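PDB 7LAP: aminoglycoside N(3)-acetyltransferase from Streptomyces griseus, which probably confers aminoglycoside resistance by transferring an acetyl group to the 3-amino group of the antibiotic, as an N-acetyltransferase of the Antibiotic_NAT family. Local coordinates for residues L15-G20 with L48-Y53; V22-I27 with I62-D67; S134-V139 with D153-D158; D159-G164 with F222-S227. All coordinates share one frame; numbering follows the deposited sequence.

Interaction 1 of 4, residues L15-G20 with L48-Y53; sequences LRRSDG and LSAIGY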
loop_
_atom_site.group_PDB
_atom_site.type_symbol
_atom_site.label_atom_id
_atom_site.label_comp_id
_atom_site.label_asym_id
_atom_site.label_seq_id
_atom_site.Cartn_x
_atom_site.Cartn_y
_atom_site.Cartn_z
ATOM N N LEU B 15 20.830 -2.637 4.348
ATOM C CA LEU B 15 21.728 -2.561 5.502
ATOM C C LEU B 15 23.122 -2.094 5.079
ATOM O O LEU B 15 23.702 -1.202 5.700
ATOM C CB LEU B 15 21.806 -3.921 6.189
ATOM C CG LEU B 15 20.567 -4.321 7.013
ATOM C CD1 LEU B 15 20.635 -5.812 7.346
ATOM C CD2 LEU B 15 20.446 -3.459 8.264
ATOM N N ARG B 16 23.631 -2.646 3.980
ATOM C CA ARG B 16 24.939 -2.235 3.482
ATOM C C ARG B 16 24.936 -0.756 3.143
ATOM O O ARG B 16 25.854 -0.029 3.529
ATOM C CB ARG B 16 25.330 -3.078 2.263
ATOM C CG ARG B 16 26.717 -2.776 1.729
ATOM C CD ARG B 16 26.992 -3.536 0.422
ATOM N NE ARG B 16 26.911 -4.989 0.598
ATOM C CZ ARG B 16 26.087 -5.791 -0.083
ATOM N NH1 ARG B 16 25.242 -5.287 -0.987
ATOM N NH2 ARG B 16 26.101 -7.102 0.148
ATOM N N ARG B 17 23.863 -0.286 2.492
ATOM C CA ARG B 17 23.799 1.087 2.011
ATOM C C ARG B 17 23.908 2.094 3.153
ATOM O O ARG B 17 24.581 3.121 3.021
ATOM C CB ARG B 17 22.486 1.303 1.253
ATOM C CG ARG B 17 22.247 2.726 0.880
ATOM C CD ARG B 17 21.016 2.920 -0.023
ATOM N NE ARG B 17 20.863 4.340 -0.360
ATOM C CZ ARG B 17 21.431 4.922 -1.428
ATOM N NH1 ARG B 17 22.170 4.216 -2.275
ATOM N NH2 ARG B 17 21.251 6.216 -1.660
ATOM N N SER B 18 23.211 1.854 4.259
ATOM C CA SER B 18 23.265 2.776 5.391
ATOM C C SER B 18 24.246 2.344 6.481
ATOM O O SER B 18 24.273 2.966 7.549
ATOM C CB SER B 18 21.869 2.958 5.992
ATOM O OG SER B 18 21.219 1.731 6.206
ATOM N N ASP B 19 25.032 1.300 6.243
ATOM C CA ASP B 19 25.933 0.735 7.258
ATOM C C ASP B 19 25.190 0.393 8.551
ATOM O O ASP B 19 25.639 0.689 9.660
ATOM C CB ASP B 19 27.100 1.676 7.543
ATOM C CG ASP B 19 28.292 0.938 8.120
ATOM O OD1 ASP B 19 28.605 -0.189 7.640
ATOM O OD2 ASP B 19 28.905 1.482 9.056
ATOM N N GLY B 20 24.044 -0.251 8.403
ATOM C CA GLY B 20 23.302 -0.713 9.539
ATOM C C GLY B 20 21.956 -0.039 9.584
ATOM O O GLY B 20 21.672 0.870 8.790
ATOM N N LEU B 48 12.145 5.814 -0.086
ATOM C CA LEU B 48 12.451 5.214 1.203
ATOM C C LEU B 48 13.732 4.380 1.165
ATOM O O LEU B 48 14.539 4.448 2.090
ATOM C CB LEU B 48 11.261 4.366 1.668
ATOM C CG LEU B 48 11.406 3.553 2.959
ATOM C CD1 LEU B 48 11.650 4.471 4.196
ATOM C CD2 LEU B 48 10.125 2.713 3.182
ATOM N N SER B 49 13.938 3.576 0.121
ATOM C CA SER B 49 15.141 2.741 0.088
ATOM C C SER B 49 16.424 3.561 -0.004
ATOM O O SER B 49 17.497 3.060 0.346
ATOM C CB SER B 49 15.075 1.770 -1.095
ATOM O OG SER B 49 13.970 0.913 -0.923
ATOM N N ALA B 50 16.351 4.791 -0.519
ATOM C CA ALA B 50 17.542 5.639 -0.590
ATOM C C ALA B 50 18.078 5.944 0.802
ATOM O O ALA B 50 19.283 6.142 0.970
ATOM C CB ALA B 50 17.217 6.960 -1.309
ATOM N N ILE B 51 17.196 6.002 1.803
ATOM C CA ILE B 51 17.638 6.234 3.179
ATOM C C ILE B 51 18.498 5.074 3.670
ATOM O O ILE B 51 19.463 5.274 4.413
ATOM C CB ILE B 51 16.420 6.460 4.098
ATOM C CG1 ILE B 51 15.602 7.652 3.611
ATOM C CG2 ILE B 51 16.846 6.685 5.557
ATOM C CD1 ILE B 51 14.232 7.875 4.392
ATOM N N GLY B 52 18.172 3.851 3.253
ATOM C CA GLY B 52 18.828 2.657 3.742
ATOM C C GLY B 52 17.813 1.736 4.390
ATOM O O GLY B 52 16.610 1.816 4.099
ATOM N N TYR B 53 18.297 0.918 5.325
ATOM C CA TYR B 53 17.397 0.002 6.038
ATOM C C TYR B 53 16.768 0.773 7.190
ATOM O O TYR B 53 17.427 1.058 8.197
ATOM C CB TYR B 53 18.140 -1.250 6.529
ATOM C CG TYR B 53 17.164 -2.121 7.296
ATOM C CD1 TYR B 53 16.279 -2.969 6.639
ATOM C CD2 TYR B 53 17.076 -2.032 8.683
ATOM C CE1 TYR B 53 15.329 -3.737 7.368
ATOM C CE2 TYR B 53 16.141 -2.771 9.402
ATOM C CZ TYR B 53 15.270 -3.622 8.756
ATOM O OH TYR B 53 14.337 -4.330 9.537
#
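Leu15 lies side by side with Tyr53, the two side chains pointing the same way. Leu15 CD2 packs on the root of the tyrosine, 3.6 Å from Tyr53 CB. CG of Tyr53 is anti to the backbone N (chi1 178°). Leu15 CD2 also touches Tyr53 CG, and the ring end leads away from residues 15-20. Pro86 of the second subunit packs on Tyr53, and Trp92 of that subunit packs on Leu15.

Arg17 reaches across with a chain extended from CG to NE. Arg17 NE donates to Ala50 O at 2.7 Å, with an N-H...O angle of 167°. The oxygen sits in the guanidinium plane, while the nitrogen lies above the carbonyl plane. A weak second bond runs from Arg17 NH2 to the same oxygen. The arginine thus grips a carbonyl of the short, weakly bonded helix 48-51.

Tyr53 N donates to Ser18 OG at 3.2 Å. Ser18 OG also lies 2.8 Å from Gly20 O, and Leu14 O is another possible acceptor for its proton. CA of Gly52 lies 3.6 Å from Ser18 OG, and its positive-phi backbone angles call for glycine.

Asp19 has positive phi; Gly20 N bonds back to Leu15 O at 2.9 Å and Asp19 N to Arg16 O at 3.1 Å. The contact joins this Schellman motif, closing helix 7-18, to the positive-phi Gly52 that follows helix 48-51.

Interaction 2 of 4, residues V22-I27 with I62-D67; sequences VTRDRI and IDALLD. With FMT (formic acid), chain M.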
loop_
_atom_site.group_PDB
_atom_site.type_symbol
_atom_site.label_atom_id
_atom_site.label_comp_id
_atom_site.label_asym_id
_atom_site.label_seq_id
_atom_site.Cartn_x
_atom_site.Cartn_y
_atom_site.Cartn_z
ATOM N N VAL B 22 18.770 2.246 10.269
ATOM C CA VAL B 22 18.548 3.680 10.424
ATOM C C VAL B 22 17.361 3.840 11.362
ATOM O O VAL B 22 16.279 3.309 11.086
ATOM C CB VAL B 22 18.285 4.355 9.068
ATOM C CG1 VAL B 22 17.972 5.789 9.269
ATOM C CG2 VAL B 22 19.533 4.187 8.106
ATOM N N THR B 23 17.564 4.522 12.486
ATOM C CA THR B 23 16.517 4.585 13.497
ATOM C C THR B 23 15.785 5.925 13.487
ATOM O O THR B 23 16.234 6.913 12.907
ATOM C CB THR B 23 17.113 4.369 14.869
ATOM O OG1 THR B 23 17.950 5.504 15.163
ATOM C CG2 THR B 23 17.910 3.073 14.878
ATOM N N ARG B 24 14.667 5.948 14.211
ATOM C CA ARG B 24 13.866 7.158 14.355
ATOM C C ARG B 24 14.710 8.337 14.866
ATOM O O ARG B 24 14.688 9.425 14.295
ATOM C CB ARG B 24 12.708 6.857 15.307
ATOM C CG ARG B 24 11.835 8.051 15.663
ATOM C CD ARG B 24 10.781 7.614 16.692
ATOM N NE ARG B 24 9.972 8.728 17.167
ATOM C CZ ARG B 24 8.886 8.565 17.919
ATOM N NH1 ARG B 24 8.525 7.334 18.268
ATOM N NH2 ARG B 24 8.180 9.621 18.322
ATOM N N ASP B 25 15.453 8.146 15.944
ATOM C CA ASP B 25 16.199 9.278 16.490
ATOM C C ASP B 25 17.326 9.742 15.566
ATOM O O ASP B 25 17.695 10.923 15.572
ATOM C CB ASP B 25 16.777 8.949 17.856
ATOM C CG ASP B 25 17.529 10.122 18.425
ATOM O OD1 ASP B 25 16.863 11.132 18.755
ATOM O OD2 ASP B 25 18.778 10.063 18.499
ATOM N N ARG B 26 17.871 8.850 14.753
ATOM C CA ARG B 26 18.922 9.269 13.844
ATOM C C ARG B 26 18.355 10.088 12.695
ATOM O O ARG B 26 18.964 11.073 12.261
ATOM C CB ARG B 26 19.677 8.049 13.314
ATOM C CG ARG B 26 20.880 8.435 12.473
ATOM C CD ARG B 26 20.512 8.347 11.047
ATOM N NE ARG B 26 21.627 8.694 10.171
ATOM C CZ ARG B 26 22.592 7.849 9.827
ATOM N NH1 ARG B 26 22.611 6.618 10.316
ATOM N NH2 ARG B 26 23.529 8.248 9.010
ATOM N N ILE B 27 17.212 9.665 12.162
ATOM C CA ILE B 27 16.514 10.456 11.167
ATOM C C ILE B 27 16.150 11.831 11.732
ATOM O O ILE B 27 16.329 12.855 11.064
ATOM C CB ILE B 27 15.276 9.697 10.676
ATOM C CG1 ILE B 27 15.720 8.391 9.985
ATOM C CG2 ILE B 27 14.555 10.547 9.704
ATOM C CD1 ILE B 27 14.512 7.483 9.548
ATOM N N ILE B 62 7.821 8.889 9.505
ATOM C CA ILE B 62 6.781 9.841 9.916
ATOM C C ILE B 62 6.994 10.300 11.358
ATOM O O ILE B 62 6.925 11.493 11.669
ATOM C CB ILE B 62 5.394 9.216 9.738
ATOM C CG1 ILE B 62 5.068 9.075 8.256
ATOM C CG2 ILE B 62 4.309 10.046 10.502
ATOM C CD1 ILE B 62 3.892 8.051 8.019
ATOM N N ASP B 63 7.300 9.368 12.254
ATOM C CA ASP B 63 7.488 9.762 13.644
ATOM C C ASP B 63 8.740 10.610 13.855
ATOM O O ASP B 63 8.746 11.493 14.725
ATOM C CB ASP B 63 7.501 8.516 14.509
ATOM C CG ASP B 63 6.053 7.982 14.770
ATOM O OD1 ASP B 63 5.134 8.809 15.022
ATOM O OD2 ASP B 63 5.839 6.757 14.716
ATOM N N ALA B 64 9.795 10.391 13.064
ATOM C CA ALA B 64 10.953 11.281 13.132
ATOM C C ALA B 64 10.585 12.694 12.673
ATOM O O ALA B 64 11.012 13.686 13.278
ATOM C CB ALA B 64 12.109 10.715 12.282
ATOM N N LEU B 65 9.831 12.803 11.582
ATOM C CA LEU B 65 9.381 14.111 11.116
ATOM C C LEU B 65 8.532 14.813 12.178
ATOM O O LEU B 65 8.667 16.020 12.386
ATOM C CB LEU B 65 8.585 13.961 9.810
ATOM C CG LEU B 65 9.456 13.656 8.587
ATOM C CD1 LEU B 65 8.645 13.080 7.401
ATOM C CD2 LEU B 65 10.216 14.930 8.144
ATOM N N LEU B 66 7.622 14.072 12.834
ATOM C CA LEU B 66 6.817 14.635 13.913
ATOM C C LEU B 66 7.675 15.042 15.098
ATOM O O LEU B 66 7.352 16.021 15.787
ATOM C CB LEU B 66 5.758 13.622 14.362
ATOM C CG LEU B 66 4.707 13.324 13.275
ATOM C CD1 LEU B 66 3.796 12.170 13.688
ATOM C CD2 LEU B 66 3.875 14.578 12.951
ATOM N N ASP B 67 8.732 14.276 15.382
ATOM C CA ASP B 67 9.645 14.667 16.451
ATOM C C ASP B 67 10.273 16.026 16.166
ATOM O O ASP B 67 10.455 16.828 17.083
ATOM C CB ASP B 67 10.748 13.627 16.636
ATOM C CG ASP B 67 10.227 12.273 17.185
ATOM O OD1 ASP B 67 9.109 12.191 17.723
ATOM O OD2 ASP B 67 10.949 11.258 17.042
HETATM C C FMT M . 5.544 7.932 19.435
HETATM O O1 FMT M . 6.236 7.333 20.259
HETATM O O2 FMT M . 5.063 9.055 19.612
#
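Arg24 crosses Asp67 at about a right angle, yet their flat ends are nearly coplanar, with planes 11° apart. The arginine meets the carboxylate side-on. Arg24 NE donates to Asp67 OD2 at 2.7 Å, and Arg24 NH2 donates to Asp67 OD1 at 2.8 Å. The NH2 bond is nearly straight, at 174°, and uses the syn lone pair of OD1. These two bonds fix the rotation of the guanidinium. CG of Arg24 is anti to the backbone N (chi1 175°), and the chain is extended from CG to NE.

Asp63 approaches from a different side. Asp63 CB sits over the centre of one guanidinium face, 3.6 Å from Arg24 NE. Its carboxylate is stacked rather than hydrogen-bonded to Arg24, and it forms a salt bridge with Arg128. Arg24 NH1 donates to O1 of a formic acid molecule at 3.0 Å. That molecule probably comes from the crystallisation liquor.

Beside the salt bridge, Ala64 CB lies 3.5 Å from Arg24 O and 3.6 Å from Ile27 CG2. With only a methyl at Ala64, the backbones come close: Arg24 CA and Ala64 CA are 5.2 Å apart. This is helix-helix packing of 24-34 on 58-69, with an apolar contact flanked by a bidentate salt bridge.

Interaction 3 of 4, residues S134-V139 with D153-D158; sequences SRHPDV and DAHPWD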
loop_
_atom_site.group_PDB
_atom_site.type_symbol
_atom_site.label_atom_id
_atom_site.label_comp_id
_atom_site.label_asym_id
_atom_site.label_seq_id
_atom_site.Cartn_x
_atom_site.Cartn_y
_atom_site.Cartn_z
ATOM N N SER B 134 -7.271 15.455 1.313
ATOM C CA SER B 134 -8.109 16.446 0.633
ATOM C C SER B 134 -9.078 15.744 -0.323
ATOM O O SER B 134 -8.956 14.557 -0.617
ATOM C CB SER B 134 -7.248 17.503 -0.078
ATOM O OG SER B 134 -6.787 17.088 -1.349
ATOM N N ARG B 135 -10.077 16.481 -0.781
ATOM C CA ARG B 135 -11.221 15.844 -1.412
ATOM C C ARG B 135 -11.037 15.637 -2.902
ATOM O O ARG B 135 -11.898 15.010 -3.540
ATOM C CB ARG B 135 -12.484 16.679 -1.145
ATOM C CG ARG B 135 -12.440 18.022 -1.824
ATOM C CD ARG B 135 -13.665 18.925 -1.515
ATOM N NE ARG B 135 -13.647 20.106 -2.370
ATOM C CZ ARG B 135 -14.666 20.953 -2.537
ATOM N NH1 ARG B 135 -15.819 20.769 -1.890
ATOM N NH2 ARG B 135 -14.530 21.985 -3.366
ATOM N N HIS B 136 -9.943 16.127 -3.481
ATOM C CA HIS B 136 -9.849 16.108 -4.935
ATOM C C HIS B 136 -9.578 14.693 -5.438
ATOM O O HIS B 136 -8.691 14.027 -4.913
ATOM C CB HIS B 136 -8.738 17.033 -5.428
ATOM C CG HIS B 136 -8.969 17.501 -6.826
ATOM N ND1 HIS B 136 -8.652 16.735 -7.932
ATOM C CD2 HIS B 136 -9.574 18.615 -7.297
ATOM C CE1 HIS B 136 -9.029 17.377 -9.023
ATOM N NE2 HIS B 136 -9.581 18.525 -8.666
ATOM N N PRO B 137 -10.296 14.224 -6.471
ATOM C CA PRO B 137 -10.093 12.844 -6.953
ATOM C C PRO B 137 -8.853 12.657 -7.769
ATOM O O PRO B 137 -8.392 11.519 -7.899
ATOM C CB PRO B 137 -11.319 12.589 -7.841
ATOM C CG PRO B 137 -11.720 14.002 -8.332
ATOM C CD PRO B 137 -11.447 14.888 -7.121
ATOM N N ASP B 138 -8.314 13.711 -8.361
ATOM C CA ASP B 138 -7.128 13.552 -9.174
ATOM C C ASP B 138 -5.833 13.931 -8.463
ATOM O O ASP B 138 -4.814 13.262 -8.662
ATOM C CB ASP B 138 -7.263 14.370 -10.452
ATOM C CG ASP B 138 -6.234 13.979 -11.465
ATOM O OD1 ASP B 138 -6.186 12.787 -11.815
ATOM O OD2 ASP B 138 -5.472 14.846 -11.909
ATOM N N VAL B 139 -5.825 14.985 -7.640
ATOM C CA VAL B 139 -4.566 15.470 -7.081
ATOM C C VAL B 139 -4.698 15.738 -5.588
ATOM O O VAL B 139 -4.140 16.718 -5.075
ATOM C CB VAL B 139 -4.073 16.724 -7.827
ATOM C CG1 VAL B 139 -3.620 16.341 -9.252
ATOM C CG2 VAL B 139 -5.170 17.825 -7.857
ATOM N N ASP B 153 -8.575 21.629 3.593
ATOM C CA ASP B 153 -10.011 21.885 3.562
ATOM C C ASP B 153 -10.461 22.341 2.180
ATOM O O ASP B 153 -9.793 23.150 1.534
ATOM C CB ASP B 153 -10.374 22.961 4.594
ATOM C CG ASP B 153 -11.879 23.195 4.688
ATOM O OD1 ASP B 153 -12.598 22.216 4.977
ATOM O OD2 ASP B 153 -12.339 24.343 4.487
ATOM N N ALA B 154 -11.590 21.805 1.727
ATOM C CA ALA B 154 -12.266 22.280 0.523
ATOM C C ALA B 154 -11.306 22.447 -0.656
ATOM O O ALA B 154 -11.198 23.523 -1.233
ATOM C CB ALA B 154 -12.989 23.608 0.811
ATOM N N HIS B 155 -10.609 21.368 -1.021
ATOM C CA HIS B 155 -9.732 21.422 -2.192
ATOM C C HIS B 155 -10.516 21.898 -3.420
ATOM O O HIS B 155 -11.541 21.285 -3.775
ATOM C CB HIS B 155 -9.138 20.049 -2.457
ATOM C CG HIS B 155 -7.892 20.071 -3.288
ATOM N ND1 HIS B 155 -6.817 19.252 -3.019
ATOM C CD2 HIS B 155 -7.552 20.791 -4.387
ATOM C CE1 HIS B 155 -5.867 19.458 -3.922
ATOM N NE2 HIS B 155 -6.286 20.391 -4.762
ATOM N N PRO B 156 -10.080 22.973 -4.089
ATOM C CA PRO B 156 -10.855 23.513 -5.217
ATOM C C PRO B 156 -10.935 22.500 -6.337
ATOM O O PRO B 156 -9.919 21.928 -6.746
ATOM C CB PRO B 156 -10.050 24.744 -5.648
ATOM C CG PRO B 156 -9.257 25.111 -4.444
ATOM C CD PRO B 156 -8.912 23.812 -3.782
ATOM N N TRP B 157 -12.150 22.305 -6.856
ATOM C CA TRP B 157 -12.363 21.282 -7.879
ATOM C C TRP B 157 -11.558 21.587 -9.138
ATOM O O TRP B 157 -10.760 20.759 -9.607
ATOM C CB TRP B 157 -13.844 21.170 -8.226
ATOM C CG TRP B 157 -14.736 20.654 -7.132
ATOM C CD1 TRP B 157 -15.943 21.194 -6.724
ATOM C CD2 TRP B 157 -14.557 19.457 -6.371
ATOM N NE1 TRP B 157 -16.488 20.417 -5.722
ATOM C CE2 TRP B 157 -15.649 19.356 -5.482
ATOM C CE3 TRP B 157 -13.549 18.484 -6.317
ATOM C CZ2 TRP B 157 -15.775 18.306 -4.578
ATOM C CZ3 TRP B 157 -13.679 17.449 -5.418
ATOM C CH2 TRP B 157 -14.784 17.364 -4.565
ATOM N N ASP B 158 -11.772 22.766 -9.708
ATOM C CA ASP B 158 -11.092 23.229 -10.909
ATOM C C ASP B 158 -9.900 24.087 -10.525
ATOM O O ASP B 158 -9.867 24.675 -9.445
ATOM C CB ASP B 158 -12.043 24.040 -11.791
ATOM C CG ASP B 158 -13.166 23.192 -12.341
ATOM O OD1 ASP B 158 -12.862 22.308 -13.158
ATOM O OD2 ASP B 158 -14.342 23.418 -11.981
HETATM O O HOH W 1 -10.546 18.939 0.603
#
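His155 O accepts two bonds from Arg135, which grips it side-on. Arg135 NE donates to His155 O at 2.8 Å and Arg135 NH2 to the same oxygen at 3.1 Å, both from the same face of the carbonyl plane. The arginine chain is extended, with CG between the backbone N and the carbonyl carbon (chi1 67°). The guanidinium lies flat on Trp157, with planes 10° apart. Arg135 CZ is 3.9 Å from the centroid of the Trp157 six-membered ring, a cation-pi contact. Ala154 CA sits toward the rim of the opposite face.

Both histidines have their ring nitrogens engaged. His136 NE2 donates to Trp157 O at 2.7 Å, in the ring plane and on a carbonyl lone pair. His136 ND1 accepts from Asp138 N at 3.1 Å, and more weakly from Val139 N. His155 ND1 shares a hydrogen bond with Ser134 OG at 2.7 Å, and either could be the donor. Ser134 OG also bonds to Leu141 N. His155 NE2 donates to Pro160 O. His136 CB rests over the centre of the His155 ring as a CH-pi contact. Water 1 accepts from Arg135 N and His155 N, bridging the two backbones.

The segments are loops, one between strands 132-133 and 141-145, the other between helices 148-152 and 166-172. Tyr207 of strand 204-213 and Phe222 of strand 216-225 pack on His136, and Pro166 touches His155.

Interaction 4 of 4, residues D159-G164 with F222-S227; sequences DPHGPG and FRDIDS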
loop_
_atom_site.group_PDB
_atom_site.type_symbol
_atom_site.label_atom_id
_atom_site.label_comp_id
_atom_site.label_asym_id
_atom_site.label_seq_id
_atom_site.Cartn_x
_atom_site.Cartn_y
_atom_site.Cartn_z
ATOM N N ASP B 159 -8.932 24.178 -11.439
ATOM C CA ASP B 159 -7.639 24.768 -11.110
ATOM C C ASP B 159 -7.167 24.280 -9.734
ATOM O O ASP B 159 -6.894 25.094 -8.843
ATOM C CB ASP B 159 -7.721 26.300 -11.156
ATOM C CG ASP B 159 -6.360 26.958 -11.458
ATOM O OD1 ASP B 159 -5.483 26.294 -12.066
ATOM O OD2 ASP B 159 -6.164 28.142 -11.089
ATOM N N PRO B 160 -7.079 22.968 -9.505
ATOM C CA PRO B 160 -6.706 22.482 -8.166
ATOM C C PRO B 160 -5.240 22.711 -7.775
ATOM O O PRO B 160 -4.863 22.352 -6.650
ATOM C CB PRO B 160 -7.008 20.981 -8.248
ATOM C CG PRO B 160 -6.706 20.642 -9.703
ATOM C CD PRO B 160 -7.160 21.875 -10.497
ATOM N N HIS B 161 -4.389 23.256 -8.643
ATOM C CA HIS B 161 -3.044 23.677 -8.248
ATOM C C HIS B 161 -2.931 25.187 -8.118
ATOM O O HIS B 161 -1.815 25.699 -7.957
ATOM C CB HIS B 161 -1.986 23.200 -9.254
ATOM C CG HIS B 161 -1.888 21.718 -9.365
ATOM N ND1 HIS B 161 -2.480 21.013 -10.392
ATOM C CD2 HIS B 161 -1.258 20.805 -8.590
ATOM C CE1 HIS B 161 -2.213 19.726 -10.245
ATOM N NE2 HIS B 161 -1.470 19.575 -9.162
ATOM N N GLY B 162 -4.041 25.913 -8.212
ATOM C CA GLY B 162 -3.976 27.341 -8.360
ATOM C C GLY B 162 -4.171 28.119 -7.076
ATOM O O GLY B 162 -3.908 27.641 -5.963
ATOM N N PRO B 163 -4.746 29.308 -7.236
ATOM C CA PRO B 163 -4.890 30.319 -6.196
ATOM C C PRO B 163 -5.599 29.825 -4.965
ATOM O O PRO B 163 -5.220 30.278 -3.884
ATOM C CB PRO B 163 -5.732 31.404 -6.878
ATOM C CG PRO B 163 -5.448 31.241 -8.330
ATOM C CD PRO B 163 -5.290 29.763 -8.528
ATOM N N GLY B 164 -6.583 28.944 -5.060
ATOM C CA GLY B 164 -7.205 28.622 -3.790
ATOM C C GLY B 164 -6.662 27.407 -3.061
ATOM O O GLY B 164 -7.146 27.062 -1.979
ATOM N N PHE B 222 -13.618 18.238 -14.694
ATOM C CA PHE B 222 -12.565 18.983 -14.028
ATOM C C PHE B 222 -11.668 19.645 -15.056
ATOM O O PHE B 222 -11.384 19.068 -16.112
ATOM C CB PHE B 222 -11.696 18.070 -13.145
ATOM C CG PHE B 222 -12.453 17.428 -12.036
ATOM C CD1 PHE B 222 -13.114 16.223 -12.242
ATOM C CD2 PHE B 222 -12.557 18.058 -10.796
ATOM C CE1 PHE B 222 -13.836 15.625 -11.219
ATOM C CE2 PHE B 222 -13.274 17.466 -9.761
ATOM C CZ PHE B 222 -13.921 16.243 -9.971
ATOM N N ARG B 223 -11.201 20.842 -14.723
ATOM C CA ARG B 223 -10.212 21.541 -15.525
ATOM C C ARG B 223 -8.985 21.791 -14.671
ATOM O O ARG B 223 -9.112 22.165 -13.503
ATOM C CB ARG B 223 -10.763 22.865 -16.057
ATOM C CG ARG B 223 -9.759 23.625 -16.897
ATOM C CD ARG B 223 -10.348 24.913 -17.380
ATOM N NE ARG B 223 -9.335 25.919 -17.688
ATOM C CZ ARG B 223 -8.832 26.130 -18.903
ATOM N NH1 ARG B 223 -9.236 25.396 -19.942
ATOM N NH2 ARG B 223 -7.932 27.090 -19.081
ATOM N N ASP B 224 -7.804 21.605 -15.261
ATOM C CA ASP B 224 -6.529 21.740 -14.565
ATOM C C ASP B 224 -5.483 22.109 -15.610
ATOM O O ASP B 224 -5.729 22.015 -16.813
ATOM C CB ASP B 224 -6.168 20.430 -13.824
ATOM C CG ASP B 224 -4.943 20.567 -12.884
ATOM O OD1 ASP B 224 -4.572 21.706 -12.510
ATOM O OD2 ASP B 224 -4.371 19.526 -12.487
ATOM N N ILE B 225 -4.309 22.556 -15.154
ATOM C CA ILE B 225 -3.160 22.541 -16.066
ATOM C C ILE B 225 -2.752 21.092 -16.333
ATOM O O ILE B 225 -3.077 20.168 -15.582
ATOM C CB ILE B 225 -1.976 23.351 -15.517
ATOM C CG1 ILE B 225 -1.615 22.847 -14.120
ATOM C CG2 ILE B 225 -2.292 24.830 -15.488
ATOM C CD1 ILE B 225 -0.113 22.603 -13.910
ATOM N N ASP B 226 -2.042 20.893 -17.437
ATOM C CA ASP B 226 -1.602 19.559 -17.831
ATOM C C ASP B 226 -0.444 19.161 -16.922
ATOM O O ASP B 226 0.730 19.374 -17.224
ATOM C CB ASP B 226 -1.204 19.546 -19.304
ATOM C CG ASP B 226 -0.829 18.166 -19.799
ATOM O OD1 ASP B 226 -0.482 17.288 -18.979
ATOM O OD2 ASP B 226 -0.885 17.955 -21.022
ATOM N N SER B 227 -0.784 18.581 -15.773
ATOM C CA SER B 227 0.237 18.238 -14.797
ATOM C C SER B 227 0.894 16.908 -15.095
ATOM O O SER B 227 1.583 16.362 -14.226
ATOM C CB SER B 227 -0.351 18.220 -13.381
ATOM O OG SER B 227 -1.147 17.061 -13.152
HETATM O O HOH W 2 -4.364 24.143 -11.265
#
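The His161 ring meets the carboxylate of Asp224 at its edge, and the two planes are nearly coplanar, 19° apart. His161 ND1 donates to Asp224 OD1 at 3.1 Å, with an N-H...O angle of 161°. The bond uses the syn lone pair of OD1. CG of Asp224 is anti to the backbone N (chi1 -171°), which carries the carboxylate toward the histidine. The other oxygen, Asp224 OD2, lies 3.1 Å from His161 CE1. Ile225 CG1 and Ser227 CB approach the imidazole obliquely. The ring of His191, from helix 189-196, also meets that of His161.

Pro160 packs against the same carboxylate. Pro160 CD is 3.3 Å from Asp224 OD1, and its CG touches Asp224 CG. The two side chains cross at a slant.

Water 2 ties the groups together. It donates to Asp159 OD1 and to Asp224 OD1, and it accepts from His161 N at 2.8 Å. It therefore lies between Asp159 OD1 and Asp224 OD1, which are 4.7 Å apart. Its donated hydrogens would be expected to ease the like charges there. The backbones are joined by Asp159 N, which donates to Arg223 O at 2.9 Å. A type I beta turn from Asp159 to Gly162 then brings His161 round to face the end of strand 216-225.

Asp224 OD1 thus receives bonds from His161 ND1 and water 2, with a weak one from Ile225 N. The bond from the histidine, with ND1 as donor, restrains the rotation of the imidazole. The chemistry is that of a near-coplanar histidine-carboxylate hydrogen bond whose acceptor oxygen is also held by water.

How the interactions relate
From the N terminus, interaction 1 joins the end of helix 7-18 to the turn after helix 48-51. Interaction 2 joins the start of helix 24-34 to helix 58-69. Their segments alternate along the chain, so the two loops cross. They also touch, through a probable hydrogen bond between Tyr53 O and Val22 N. Interaction 3 opens only after both have closed. It closes a short loop containing strand 141-145 and helix 148-152. Interaction 4 follows directly and closes a longer loop, back to strand 216-225. Asp158 OD1 with Arg223 N links interactions 3 and 4. The first pair ties the N-terminal helices together; the second holds loop 153-164 against strand 216-225, with the centres of interactions 1 and 4 about 37 Å apart.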